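Local coordinates for NOL1/NOP2/sun family protein (Enterococcus faecium, PDB 3M4X) that probably methylates ribosomal RNA as an RsmF-like methyltransferase, with a catalytic domain joined to C-terminal domains that include an RNA-binding PUA-like one, at residues 331-336 / 382-387; 337-342 / 352-357; 423-428 / 446-451. All blocks are in the same frame, centred on the assembly; numbering follows the deposited sequence.

Interaction 1: 331-336 / 382-387; sequences TEFSND and FEPSYA
One face of the Phe333 ring is covered by Phe382, whose CE2 stands 3.6 Å off the plane, nearer the ring's border than its centre. The two phenyl planes are inclined at 51°, with centroids 5.3 Å apart. Phe333 CD2 and Phe382 CE2 are 3.7 Å apart, and CB of Phe333 also rests on Phe382 CD2. Pro384 comes to the far end of the Phe333 ring at a slant, with its CB 3.5 Å from Phe333 CZ. The proline CG is modelled too close to this ring to be trusted in detail. Phe333 reaches both partners because its CG is anti to the backbone N (chi1 172°), which carries the ring away from helix 324-336 toward strand 381-384. The helix thus lies against an outermost strand of the four-stranded antiparallel sheet in the first C-terminal domain of the RsmF family. The cluster continues past the two segments: Phe337 meets Phe333, Trp330 and Phe377 pack edge-to-face with Phe382, and Phe437 touches both Phe333 and Pro384. All three touching residues are buried and meet through carbon, consistent with a contact held by hydrophobic burial and fit, with no polar bond to fix its direction.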
ATOM      1  N   THR A 331      18.988  -2.897  24.736  1.00 52.81           N
ATOM      2  CA  THR A 331      18.643  -4.077  25.505  1.00 56.34           C
ATOM      3  C   THR A 331      17.853  -3.660  26.737  1.00 53.04           C
ATOM      4  O   THR A 331      16.862  -4.295  27.096  1.00 44.03           O
ATOM      5  CB  THR A 331      19.900  -4.908  25.859  1.00 62.47           C
ATOM      6  OG1 THR A 331      20.445  -5.468  24.650  1.00 62.05           O
ATOM      7  CG2 THR A 331      19.558  -6.034  26.826  1.00 56.38           C
ATOM      8  N   GLU A 332      18.280  -2.569  27.363  1.00 57.66           N
ATOM      9  CA  GLU A 332      17.549  -2.023  28.493  1.00 59.29           C
ATOM     10  C   GLU A 332      16.112  -1.802  28.063  1.00 56.04           C
ATOM     11  O   GLU A 332      15.197  -2.448  28.578  1.00 57.00           O
ATOM     12  CB  GLU A 332      18.169  -0.703  28.955  1.00 69.31           C
ATOM     13  CG  GLU A 332      19.685  -0.707  28.938  1.00 81.27           C
ATOM     14  CD  GLU A 332      20.300  -0.063  30.166  1.00 88.90           C
ATOM     15  OE1 GLU A 332      19.563   0.619  30.912  1.00 94.53           O
ATOM     16  OE2 GLU A 332      21.523  -0.239  30.381  1.00 87.45           O
ATOM     17  N   PHE A 333      15.922  -0.903  27.097  1.00 51.22           N
ATOM     18  CA  PHE A 333      14.581  -0.556  26.642  1.00 41.35           C
ATOM     19  C   PHE A 333      13.764  -1.788  26.285  1.00 40.24           C
ATOM     20  O   PHE A 333      12.619  -1.938  26.722  1.00 45.66           O
ATOM     21  CB  PHE A 333      14.600   0.412  25.446  1.00 42.85           C
ATOM     22  CG  PHE A 333      13.238   0.632  24.850  1.00 43.24           C
ATOM     23  CD1 PHE A 333      12.383   1.584  25.380  1.00 37.20           C
ATOM     24  CD2 PHE A 333      12.793  -0.149  23.799  1.00 40.86           C
ATOM     25  CE1 PHE A 333      11.120   1.762  24.864  1.00 37.43           C
ATOM     26  CE2 PHE A 333      11.527   0.028  23.274  1.00 38.92           C
ATOM     27  CZ  PHE A 333      10.689   0.985  23.809  1.00 38.56           C
ATOM     28  N   SER A 334      14.343  -2.669  25.483  1.00 41.96           N
ATOM     29  CA  SER A 334      13.585  -3.800  24.968  1.00 47.93           C
ATOM     30  C   SER A 334      13.202  -4.737  26.097  1.00 52.91           C
ATOM     31  O   SER A 334      12.276  -5.538  25.966  1.00 55.61           O
ATOM     32  CB  SER A 334      14.367  -4.542  23.875  1.00 45.57           C
ATOM     33  OG  SER A 334      15.577  -5.065  24.380  1.00 56.87           O
ATOM     34  N   ASN A 335      13.928  -4.635  27.206  1.00 54.39           N
ATOM     35  CA  ASN A 335      13.680  -5.483  28.364  1.00 55.12           C
ATOM     36  C   ASN A 335      12.470  -5.015  29.174  1.00 56.92           C
ATOM     37  O   ASN A 335      11.547  -5.794  29.414  1.00 57.12           O
ATOM     38  CB  ASN A 335      14.918  -5.559  29.267  1.00 49.47           C
ATOM     39  CG  ASN A 335      15.890  -6.658  28.851  1.00 53.91           C
ATOM     40  OD1 ASN A 335      15.534  -7.593  28.130  1.00 55.46           O
ATOM     41  ND2 ASN A 335      17.127  -6.550  29.321  1.00 56.85           N
ATOM     42  N   ASP A 336      12.472  -3.756  29.610  1.00 57.29           N
ATOM     43  CA  ASP A 336      11.351  -3.267  30.406  1.00 65.12           C
ATOM     44  C   ASP A 336      10.133  -2.935  29.545  1.00 60.75           C
ATOM     45  O   ASP A 336       9.026  -2.750  30.058  1.00 60.68           O
ATOM     46  CB  ASP A 336      11.742  -2.113  31.350  1.00 76.86           C
ATOM     47  CG  ASP A 336      12.185  -0.859  30.620  1.00 84.42           C
ATOM     48  OD1 ASP A 336      11.498  -0.433  29.664  1.00 89.79           O
ATOM     49  OD2 ASP A 336      13.211  -0.279  31.038  1.00 86.38           O
ATOM     50  N   PHE A 382      18.390   5.888  24.302  1.00 68.19           N
ATOM     51  CA  PHE A 382      17.613   5.361  23.188  1.00 61.16           C
ATOM     52  C   PHE A 382      16.160   5.819  23.301  1.00 57.86           C
ATOM     53  O   PHE A 382      15.562   5.733  24.371  1.00 56.42           O
ATOM     54  CB  PHE A 382      17.668   3.837  23.150  1.00 51.88           C
ATOM     55  CG  PHE A 382      16.716   3.224  22.157  1.00 48.10           C
ATOM     56  CD1 PHE A 382      17.088   3.055  20.835  1.00 43.10           C
ATOM     57  CD2 PHE A 382      15.440   2.828  22.548  1.00 41.15           C
ATOM     58  CE1 PHE A 382      16.200   2.495  19.919  1.00 46.89           C
ATOM     59  CE2 PHE A 382      14.565   2.267  21.648  1.00 39.12           C
ATOM     60  CZ  PHE A 382      14.939   2.099  20.330  1.00 42.60           C
ATOM     61  N   GLU A 383      15.601   6.297  22.194  1.00 48.28           N
ATOM     62  CA  GLU A 383      14.218   6.744  22.179  1.00 47.07           C
ATOM     63  C   GLU A 383      13.393   5.912  21.203  1.00 43.35           C
ATOM     64  O   GLU A 383      13.719   5.826  20.031  1.00 47.15           O
ATOM     65  CB  GLU A 383      14.147   8.228  21.828  1.00 49.67           C
ATOM     66  CG  GLU A 383      14.878   9.109  22.831  1.00 59.28           C
ATOM     67  CD  GLU A 383      14.600  10.591  22.635  1.00 67.17           C
ATOM     68  OE1 GLU A 383      14.120  10.976  21.542  1.00 69.83           O
ATOM     69  OE2 GLU A 383      14.864  11.371  23.578  1.00 68.19           O
ATOM     70  N   PRO A 384      12.323   5.283  21.700  1.00 40.15           N
ATOM     71  CA  PRO A 384      11.476   4.412  20.887  1.00 36.85           C
ATOM     72  C   PRO A 384      10.751   5.262  19.840  1.00 37.98           C
ATOM     73  O   PRO A 384      10.539   6.462  20.053  1.00 33.10           O
ATOM     74  CB  PRO A 384      10.457   3.855  21.895  1.00 37.98           C
ATOM     75  CG  PRO A 384      10.880   4.372  23.241  1.00 42.03           C
ATOM     76  CD  PRO A 384      11.741   5.551  23.025  1.00 37.79           C
ATOM     77  N   SER A 385      10.356   4.645  18.732  1.00 33.65           N
ATOM     78  CA  SER A 385       9.794   5.398  17.615  1.00 38.51           C
ATOM     79  C   SER A 385       8.274   5.326  17.517  1.00 38.71           C
ATOM     80  O   SER A 385       7.625   4.438  18.080  1.00 31.30           O
ATOM     81  CB  SER A 385      10.362   4.871  16.308  1.00 36.79           C
ATOM     82  OG  SER A 385       9.901   3.547  16.119  1.00 36.86           O
ATOM     83  N   TYR A 386       7.731   6.273  16.758  1.00 40.18           N
ATOM     84  CA  TYR A 386       6.337   6.295  16.366  1.00 29.65           C
ATOM     85  C   TYR A 386       6.001   5.006  15.627  1.00 29.72           C
ATOM     86  O   TYR A 386       4.963   4.392  15.870  1.00 35.97           O
ATOM     87  CB  TYR A 386       6.121   7.502  15.467  1.00 32.98           C
ATOM     88  CG  TYR A 386       4.682   7.816  15.099  1.00 42.16           C
ATOM     89  CD1 TYR A 386       3.734   8.075  16.076  1.00 44.18           C
ATOM     90  CD2 TYR A 386       4.292   7.914  13.773  1.00 41.69           C
ATOM     91  CE1 TYR A 386       2.433   8.387  15.746  1.00 43.14           C
ATOM     92  CE2 TYR A 386       2.990   8.233  13.433  1.00 45.55           C
ATOM     93  CZ  TYR A 386       2.064   8.468  14.426  1.00 43.24           C
ATOM     94  OH  TYR A 386       0.762   8.785  14.102  1.00 40.98           O
ATOM     95  N   ALA A 387       6.895   4.576  14.743  1.00 28.70           N
ATOM     96  CA  ALA A 387       6.663   3.367  13.959  1.00 28.54           C
ATOM     97  C   ALA A 387       6.420   2.165  14.864  1.00 34.36           C
ATOM     98  O   ALA A 387       5.500   1.372  14.633  1.00 31.03           O
ATOM     99  CB  ALA A 387       7.833   3.102  12.999  1.00 24.31           C
TER

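Interaction 2: 337-342 / 352-357; sequences FHYEAT and LWEVPE
Glu354 reaches from its strand to Tyr339, Ala341 and Thr342, and its carboxylate does the gripping. From CB the chain runs fully extended: CG is anti to the backbone N (chi1 175°), and CD continues straight on. Leu345 and Leu374 touch the side chain. CD comes 3.3 Å from Tyr339 OH. OE1 takes the phenol's hydrogen bond, a short one with OH to OE1 at 2.5 Å, on its syn side and somewhat out of the carboxylate plane. This oxygen lies at the edge of the Tyr339 ring, in its plane; ring and carboxylate planes are 57° apart, the two side chains coming from opposite directions. OE1 is also 3.6 Å from Ala341 CB. OE2 accepts from Thr342 N at 2.7 Å, the N-H lying well above the carboxylate plane, and receives a further bond from Gly343 N. One phenol and two backbone amides thus satisfy a buried carboxylate, consistent with a charged form. The loop starts with a Schellman motif closing helix 324-336, where Tyr339 N meets Ser334 O, and then leads into strand 344-348. That strand pairs with 351-355, which in turn pairs with 372-378. Tyr339 lies on Leu372 and Leu374 of 372-378, and the bonds from Glu354 to Tyr339 and Thr342 join this helix-to-strand connection to strand 351-355 of the antiparallel sheet.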
ATOM      1  N   PHE A 337      10.326  -2.893  28.234  1.00 53.17           N
ATOM      2  CA  PHE A 337       9.186  -2.686  27.357  1.00 49.94           C
ATOM      3  C   PHE A 337       8.716  -4.016  26.767  1.00 47.53           C
ATOM      4  O   PHE A 337       7.666  -4.079  26.131  1.00 57.22           O
ATOM      5  CB  PHE A 337       9.501  -1.640  26.282  1.00 53.17           C
ATOM      6  CG  PHE A 337       8.329  -1.300  25.396  1.00 53.39           C
ATOM      7  CD1 PHE A 337       7.408  -0.334  25.779  1.00 51.05           C
ATOM      8  CD2 PHE A 337       8.156  -1.947  24.180  1.00 48.40           C
ATOM      9  CE1 PHE A 337       6.339  -0.028  24.973  1.00 54.60           C
ATOM     10  CE2 PHE A 337       7.090  -1.644  23.365  1.00 55.30           C
ATOM     11  CZ  PHE A 337       6.175  -0.679  23.758  1.00 56.59           C
ATOM     12  N   HIS A 338       9.478  -5.081  27.015  1.00 36.18           N
ATOM     13  CA  HIS A 338       9.096  -6.439  26.604  1.00 40.66           C
ATOM     14  C   HIS A 338       8.802  -6.581  25.114  1.00 51.13           C
ATOM     15  O   HIS A 338       7.793  -7.171  24.722  1.00 51.80           O
ATOM     16  CB  HIS A 338       7.916  -6.981  27.433  1.00 45.52           C
ATOM     17  CG  HIS A 338       8.202  -7.059  28.899  1.00 46.34           C
ATOM     18  ND1 HIS A 338       8.659  -8.210  29.507  1.00 47.66           N
ATOM     19  CD2 HIS A 338       8.131  -6.121  29.871  1.00 40.19           C
ATOM     20  CE1 HIS A 338       8.848  -7.976  30.795  1.00 45.21           C
ATOM     21  NE2 HIS A 338       8.540  -6.715  31.039  1.00 41.23           N
ATOM     22  N   TYR A 339       9.699  -6.041  24.293  1.00 55.73           N
ATOM     23  CA  TYR A 339       9.710  -6.318  22.858  1.00 55.54           C
ATOM     24  C   TYR A 339      11.015  -7.031  22.490  1.00 56.80           C
ATOM     25  O   TYR A 339      12.089  -6.636  22.940  1.00 56.14           O
ATOM     26  CB  TYR A 339       9.580  -5.022  22.049  1.00 53.34           C
ATOM     27  CG  TYR A 339       9.716  -5.214  20.551  1.00 50.94           C
ATOM     28  CD1 TYR A 339       8.592  -5.392  19.748  1.00 42.39           C
ATOM     29  CD2 TYR A 339      10.968  -5.228  19.940  1.00 49.09           C
ATOM     30  CE1 TYR A 339       8.713  -5.575  18.385  1.00 48.80           C
ATOM     31  CE2 TYR A 339      11.095  -5.411  18.577  1.00 49.16           C
ATOM     32  CZ  TYR A 339       9.967  -5.585  17.806  1.00 47.55           C
ATOM     33  OH  TYR A 339      10.085  -5.768  16.450  1.00 47.44           O
ATOM     34  N   GLU A 340      10.918  -8.077  21.678  1.00 59.17           N
ATOM     35  CA  GLU A 340      12.105  -8.767  21.191  1.00 62.78           C
ATOM     36  C   GLU A 340      12.134  -8.796  19.660  1.00 58.16           C
ATOM     37  O   GLU A 340      11.167  -9.202  19.018  1.00 51.74           O
ATOM     38  CB  GLU A 340      12.164 -10.183  21.759  1.00 68.42           C
ATOM     39  CG  GLU A 340      13.430 -10.950  21.412  1.00 71.88           C
ATOM     40  CD  GLU A 340      13.700 -12.099  22.376  1.00 79.17           C
ATOM     41  OE1 GLU A 340      12.756 -12.549  23.068  1.00 79.96           O
ATOM     42  OE2 GLU A 340      14.863 -12.549  22.449  1.00 81.29           O
ATOM     43  N   ALA A 341      13.256  -8.370  19.087  1.00 61.59           N
ATOM     44  CA  ALA A 341      13.398  -8.234  17.637  1.00 55.98           C
ATOM     45  C   ALA A 341      13.408  -9.581  16.928  1.00 61.56           C
ATOM     46  O   ALA A 341      13.907 -10.564  17.465  1.00 70.71           O
ATOM     47  CB  ALA A 341      14.667  -7.466  17.312  1.00 50.24           C
ATOM     48  N   THR A 342      12.861  -9.616  15.718  1.00 60.01           N
ATOM     49  CA  THR A 342      12.865 -10.828  14.901  1.00 62.69           C
ATOM     50  C   THR A 342      13.852 -10.757  13.718  1.00 61.99           C
ATOM     51  O   THR A 342      14.521 -11.740  13.406  1.00 61.22           O
ATOM     52  CB  THR A 342      11.443 -11.187  14.402  1.00 63.11           C
ATOM     53  OG1 THR A 342      10.891 -12.208  15.240  1.00 63.86           O
ATOM     54  CG2 THR A 342      11.472 -11.698  12.964  1.00 68.86           C
ATOM     55  N   LEU A 352      17.756   3.101  14.652  1.00 38.50           N
ATOM     56  CA  LEU A 352      17.766   1.648  14.786  1.00 38.22           C
ATOM     57  C   LEU A 352      16.651   1.026  13.938  1.00 40.65           C
ATOM     58  O   LEU A 352      15.490   1.416  14.040  1.00 46.45           O
ATOM     59  CB  LEU A 352      17.600   1.255  16.253  1.00 39.58           C
ATOM     60  CG  LEU A 352      17.710  -0.222  16.616  1.00 42.75           C
ATOM     61  CD1 LEU A 352      19.081  -0.762  16.224  1.00 45.21           C
ATOM     62  CD2 LEU A 352      17.474  -0.406  18.112  1.00 41.37           C
ATOM     63  N   TRP A 353      17.010   0.061  13.099  1.00 40.03           N
ATOM     64  CA  TRP A 353      16.054  -0.565  12.203  1.00 38.49           C
ATOM     65  C   TRP A 353      16.056  -2.050  12.422  1.00 41.89           C
ATOM     66  O   TRP A 353      17.088  -2.646  12.716  1.00 44.10           O
ATOM     67  CB  TRP A 353      16.433  -0.311  10.740  1.00 39.84           C
ATOM     68  CG  TRP A 353      16.232   1.083  10.299  1.00 39.22           C
ATOM     69  CD1 TRP A 353      17.145   2.096  10.334  1.00 41.97           C
ATOM     70  CD2 TRP A 353      15.043   1.628   9.729  1.00 33.94           C
ATOM     71  NE1 TRP A 353      16.589   3.247   9.828  1.00 41.75           N
ATOM     72  CE2 TRP A 353      15.293   2.985   9.457  1.00 38.90           C
ATOM     73  CE3 TRP A 353      13.780   1.109   9.434  1.00 35.27           C
ATOM     74  CZ2 TRP A 353      14.336   3.821   8.901  1.00 40.07           C
ATOM     75  CZ3 TRP A 353      12.834   1.941   8.883  1.00 32.07           C
ATOM     76  CH2 TRP A 353      13.113   3.279   8.625  1.00 36.55           C
ATOM     77  N   GLU A 354      14.898  -2.663  12.246  1.00 40.67           N
ATOM     78  CA  GLU A 354      14.824  -4.108  12.278  1.00 38.40           C
ATOM     79  C   GLU A 354      14.426  -4.516  10.882  1.00 36.34           C
ATOM     80  O   GLU A 354      13.334  -4.177  10.424  1.00 34.34           O
ATOM     81  CB  GLU A 354      13.788  -4.579  13.297  1.00 37.69           C
ATOM     82  CG  GLU A 354      13.565  -6.084  13.303  1.00 39.04           C
ATOM     83  CD  GLU A 354      12.541  -6.505  14.326  1.00 47.20           C
ATOM     84  OE1 GLU A 354      12.287  -5.723  15.265  1.00 52.29           O
ATOM     85  OE2 GLU A 354      11.983  -7.610  14.190  1.00 50.69           O
ATOM     86  N   VAL A 355      15.323  -5.231  10.210  1.00 36.32           N
ATOM     87  CA  VAL A 355      15.177  -5.541   8.798  1.00 39.62           C
ATOM     88  C   VAL A 355      14.876  -7.020   8.614  1.00 39.13           C
ATOM     89  O   VAL A 355      15.504  -7.863   9.242  1.00 39.72           O
ATOM     90  CB  VAL A 355      16.470  -5.206   8.029  1.00 43.75           C
ATOM     91  CG1 VAL A 355      16.231  -5.297   6.533  1.00 47.87           C
ATOM     92  CG2 VAL A 355      16.951  -3.820   8.400  1.00 48.58           C
ATOM     93  N   PRO A 356      13.907  -7.340   7.747  1.00 38.51           N
ATOM     94  CA  PRO A 356      13.543  -8.739   7.543  1.00 40.93           C
ATOM     95  C   PRO A 356      14.731  -9.535   7.046  1.00 46.11           C
ATOM     96  O   PRO A 356      15.602  -9.015   6.354  1.00 48.12           O
ATOM     97  CB  PRO A 356      12.464  -8.663   6.465  1.00 42.04           C
ATOM     98  CG  PRO A 356      11.911  -7.296   6.595  1.00 39.83           C
ATOM     99  CD  PRO A 356      13.078  -6.439   6.938  1.00 40.39           C
ATOM    100  N   GLU A 357      14.766 -10.803   7.408  1.00 48.04           N
ATOM    101  CA  GLU A 357      15.895 -11.634   7.057  1.00 47.36           C
ATOM    102  C   GLU A 357      15.917 -11.858   5.552  1.00 43.39           C
ATOM    103  O   GLU A 357      16.964 -12.129   4.980  1.00 42.07           O
ATOM    104  CB  GLU A 357      15.821 -12.961   7.807  1.00 51.32           C
ATOM    105  CG  GLU A 357      17.172 -13.579   8.050  1.00 61.75           C
ATOM    106  CD  GLU A 357      18.045 -12.710   8.928  1.00 70.42           C
ATOM    107  OE1 GLU A 357      17.504 -12.078   9.859  1.00 74.79           O
ATOM    108  OE2 GLU A 357      19.269 -12.656   8.688  1.00 74.43           O
TER

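Interaction 3: 423-428 / 446-451; sequences QGWVLL and KNFFPK
A single aromatic pair, Trp425 against Phe448, carries this whole contact, and it joins the ends of two strands that are not neighbours in their sheet. It is an edge-to-face (T-shaped) pair: the six-membered ring of Trp425 turns its edge to the face of Phe448, with centroids 4.8 Å apart and planes at 63°. The outer edge of the indole does the touching. CH2 of Trp425 lies 3.6 Å from Phe448 CZ, displaced from the middle of the phenyl toward its rim, while Trp425 CZ3 sits 3.7 Å from Phe448 CD1. The tryptophan's CB does not point straight at its partner; with CG beside the backbone N (chi1 -65°), the indole swings round until its far end meets the phenyl. Carbon meets carbon here, and the usual attraction between ring hydrogens and a pi face would suit this geometry.

The backbone on both sides is shaped by local motifs. Asn447 OD1 accepts from Phe449 N at 2.9 Å, forming an Asx turn that takes the chain out of strand 444-447; the amide lies above the carbonyl plane. The same OD1 also bonds Arg454 NH2, and Asn447 ND2 bonds Tyr411 O, so the turn is tied down. On the other segment Gln423 and Gly424 form a classic beta bulge opposite Gln440, and the chain turns a corner at Trp425 before strand 426-430.

Strand 433-441 runs between 426-430 and 444-447, and its Lys439 touches both rings, so the pair spans that middle strand of the PUA-like domain. Trp425 also packs on Pro384, and both aromatics touch Glu383, which brings strand 381-384 of the four-stranded antiparallel sheet against them.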
ATOM      1  N   GLN A 423       6.672   6.352  35.115  1.00 45.74           N
ATOM      2  CA  GLN A 423       6.913   5.050  34.510  1.00 40.85           C
ATOM      3  C   GLN A 423       7.849   5.083  33.291  1.00 39.48           C
ATOM      4  O   GLN A 423       8.261   4.042  32.795  1.00 42.89           O
ATOM      5  CB  GLN A 423       5.560   4.410  34.173  1.00 43.15           C
ATOM      6  CG  GLN A 423       5.577   2.917  33.972  1.00 54.27           C
ATOM      7  CD  GLN A 423       6.227   2.158  35.123  1.00 53.82           C
ATOM      8  OE1 GLN A 423       6.082   2.514  36.299  1.00 55.41           O
ATOM      9  NE2 GLN A 423       6.945   1.102  34.779  1.00 51.81           N
ATOM     10  N   GLY A 424       8.212   6.270  32.819  1.00 38.29           N
ATOM     11  CA  GLY A 424       9.100   6.352  31.668  1.00 37.14           C
ATOM     12  C   GLY A 424       8.355   6.119  30.355  1.00 42.06           C
ATOM     13  O   GLY A 424       7.217   6.574  30.194  1.00 39.84           O
ATOM     14  N   TRP A 425       8.991   5.416  29.421  1.00 39.42           N
ATOM     15  CA  TRP A 425       8.411   5.171  28.095  1.00 35.86           C
ATOM     16  C   TRP A 425       7.126   4.381  28.174  1.00 34.02           C
ATOM     17  O   TRP A 425       7.100   3.281  28.709  1.00 38.30           O
ATOM     18  CB  TRP A 425       9.405   4.442  27.189  1.00 36.43           C
ATOM     19  CG  TRP A 425      10.578   5.278  26.905  1.00 38.41           C
ATOM     20  CD1 TRP A 425      11.851   5.113  27.385  1.00 36.31           C
ATOM     21  CD2 TRP A 425      10.597   6.459  26.103  1.00 38.67           C
ATOM     22  NE1 TRP A 425      12.662   6.117  26.914  1.00 36.87           N
ATOM     23  CE2 TRP A 425      11.914   6.956  26.123  1.00 36.91           C
ATOM     24  CE3 TRP A 425       9.627   7.141  25.359  1.00 42.91           C
ATOM     25  CZ2 TRP A 425      12.286   8.103  25.428  1.00 39.60           C
ATOM     26  CZ3 TRP A 425       9.999   8.277  24.666  1.00 40.19           C
ATOM     27  CH2 TRP A 425      11.314   8.749  24.710  1.00 44.44           C
ATOM     28  N   VAL A 426       6.047   4.948  27.647  1.00 33.61           N
ATOM     29  CA  VAL A 426       4.756   4.282  27.711  1.00 31.22           C
ATOM     30  C   VAL A 426       4.056   4.382  26.377  1.00 35.16           C
ATOM     31  O   VAL A 426       4.159   5.404  25.691  1.00 31.63           O
ATOM     32  CB  VAL A 426       3.852   4.877  28.822  1.00 32.20           C
ATOM     33  CG1 VAL A 426       4.446   4.594  30.198  1.00 31.45           C
ATOM     34  CG2 VAL A 426       3.641   6.380  28.617  1.00 23.78           C
ATOM     35  N   LEU A 427       3.367   3.308  26.004  1.00 37.23           N
ATOM     36  CA  LEU A 427       2.525   3.310  24.816  1.00 34.68           C
ATOM     37  C   LEU A 427       1.195   3.954  25.183  1.00 27.89           C
ATOM     38  O   LEU A 427       0.468   3.435  26.023  1.00 26.93           O
ATOM     39  CB  LEU A 427       2.273   1.875  24.330  1.00 28.50           C
ATOM     40  CG  LEU A 427       1.441   1.744  23.044  1.00 32.81           C
ATOM     41  CD1 LEU A 427       2.218   2.280  21.838  1.00 26.76           C
ATOM     42  CD2 LEU A 427       0.961   0.311  22.800  1.00 27.11           C
ATOM     43  N   LEU A 428       0.878   5.081  24.563  1.00 29.64           N
ATOM     44  CA  LEU A 428      -0.435   5.699  24.752  1.00 31.96           C
ATOM     45  C   LEU A 428      -1.495   4.904  23.996  1.00 34.61           C
ATOM     46  O   LEU A 428      -1.328   4.604  22.819  1.00 36.56           O
ATOM     47  CB  LEU A 428      -0.417   7.159  24.293  1.00 31.69           C
ATOM     48  CG  LEU A 428       0.748   7.946  24.900  1.00 31.86           C
ATOM     49  CD1 LEU A 428       0.608   9.438  24.656  1.00 34.64           C
ATOM     50  CD2 LEU A 428       0.877   7.677  26.383  1.00 28.85           C
ATOM     51  N   LYS A 446       5.302  13.369  28.771  1.00 40.12           N
ATOM     52  CA  LYS A 446       6.005  14.171  27.779  1.00 38.05           C
ATOM     53  C   LYS A 446       5.710  13.681  26.365  1.00 41.99           C
ATOM     54  O   LYS A 446       5.445  12.499  26.150  1.00 39.57           O
ATOM     55  CB  LYS A 446       7.513  14.173  28.039  1.00 43.37           C
ATOM     56  CG  LYS A 446       7.909  14.876  29.331  1.00 54.01           C
ATOM     57  CD  LYS A 446       9.401  15.163  29.365  1.00 60.47           C
ATOM     58  CE  LYS A 446       9.691  16.395  30.206  1.00 64.84           C
ATOM     59  NZ  LYS A 446      10.960  17.043  29.783  1.00 67.80           N
ATOM     60  N   ASN A 447       5.782  14.594  25.405  1.00 45.72           N
ATOM     61  CA  ASN A 447       5.199  14.349  24.096  1.00 43.83           C
ATOM     62  C   ASN A 447       6.157  13.842  23.028  1.00 42.22           C
ATOM     63  O   ASN A 447       7.143  14.503  22.692  1.00 40.02           O
ATOM     64  CB  ASN A 447       4.483  15.601  23.593  1.00 42.74           C
ATOM     65  CG  ASN A 447       3.758  15.354  22.296  1.00 40.62           C
ATOM     66  OD1 ASN A 447       4.379  15.089  21.272  1.00 45.92           O
ATOM     67  ND2 ASN A 447       2.438  15.406  22.338  1.00 35.83           N
ATOM     68  N   PHE A 448       5.849  12.668  22.487  1.00 36.53           N
ATOM     69  CA  PHE A 448       6.634  12.124  21.391  1.00 43.35           C
ATOM     70  C   PHE A 448       5.828  11.819  20.136  1.00 42.21           C
ATOM     71  O   PHE A 448       6.182  10.939  19.341  1.00 40.30           O
ATOM     72  CB  PHE A 448       7.476  10.943  21.867  1.00 45.07           C
ATOM     73  CG  PHE A 448       8.622  11.377  22.717  1.00 47.90           C
ATOM     74  CD1 PHE A 448       8.454  11.582  24.072  1.00 41.97           C
ATOM     75  CD2 PHE A 448       9.845  11.667  22.148  1.00 47.51           C
ATOM     76  CE1 PHE A 448       9.492  12.025  24.848  1.00 45.15           C
ATOM     77  CE2 PHE A 448      10.895  12.112  22.927  1.00 44.30           C
ATOM     78  CZ  PHE A 448      10.716  12.289  24.278  1.00 44.85           C
ATOM     79  N   PHE A 449       4.747  12.570  19.955  1.00 43.86           N
ATOM     80  CA  PHE A 449       4.079  12.579  18.666  1.00 43.34           C
ATOM     81  C   PHE A 449       4.975  13.346  17.703  1.00 42.72           C
ATOM     82  O   PHE A 449       5.350  14.489  17.983  1.00 47.41           O
ATOM     83  CB  PHE A 449       2.697  13.221  18.752  1.00 42.52           C
ATOM     84  CG  PHE A 449       1.864  13.015  17.510  1.00 44.35           C
ATOM     85  CD1 PHE A 449       1.504  11.738  17.110  1.00 41.05           C
ATOM     86  CD2 PHE A 449       1.456  14.091  16.740  1.00 46.24           C
ATOM     87  CE1 PHE A 449       0.749  11.538  15.976  1.00 42.10           C
ATOM     88  CE2 PHE A 449       0.698  13.898  15.599  1.00 43.04           C
ATOM     89  CZ  PHE A 449       0.339  12.624  15.219  1.00 45.57           C
ATOM     90  N   PRO A 450       5.352  12.712  16.582  1.00 38.42           N
ATOM     91  CA  PRO A 450       6.286  13.335  15.636  1.00 49.05           C
ATOM     92  C   PRO A 450       5.895  14.774  15.308  1.00 56.58           C
ATOM     93  O   PRO A 450       4.729  15.040  14.999  1.00 52.88           O
ATOM     94  CB  PRO A 450       6.195  12.422  14.408  1.00 43.57           C
ATOM     95  CG  PRO A 450       5.907  11.073  15.007  1.00 38.83           C
ATOM     96  CD  PRO A 450       4.994  11.340  16.179  1.00 37.73           C
ATOM     97  N   LYS A 451       6.866  15.683  15.402  1.00 61.27           N
ATOM     98  CA  LYS A 451       6.623  17.115  15.235  1.00 65.31           C
ATOM     99  C   LYS A 451       5.973  17.420  13.890  1.00 62.27           C
ATOM    100  O   LYS A 451       5.137  18.314  13.785  1.00 61.19           O
ATOM    101  CB  LYS A 451       7.932  17.898  15.370  1.00 71.57           C
ATOM    102  CG  LYS A 451       8.669  17.656  16.681  1.00 79.46           C
ATOM    103  CD  LYS A 451      10.015  18.371  16.727  1.00 86.20           C
ATOM    104  CE  LYS A 451      10.725  18.105  18.049  1.00 92.61           C
ATOM    105  NZ  LYS A 451      12.064  18.760  18.131  1.00 97.23           N
TER

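From the N terminus, the chain leaves helix 324-336 and enters the antiparallel sheet beginning at 344-348. Interaction 1 closes the long loop from this helix to strand 381-384, at the sheet's edge. Interaction 2 is nested inside that loop and closes a much shorter one, around the hairpin of 344-348 and 351-355; the two also touch where Leu352 packs on Phe382. Interaction 3 follows in series, closing a loop within the PUA-like domain. It shares no sheet with the others, yet it touches interaction 1 through Tyr386 against Phe449 and Pro450. Interaction 1 therefore stands between the other two, where the four-stranded sheet meets the PUA-like sheet.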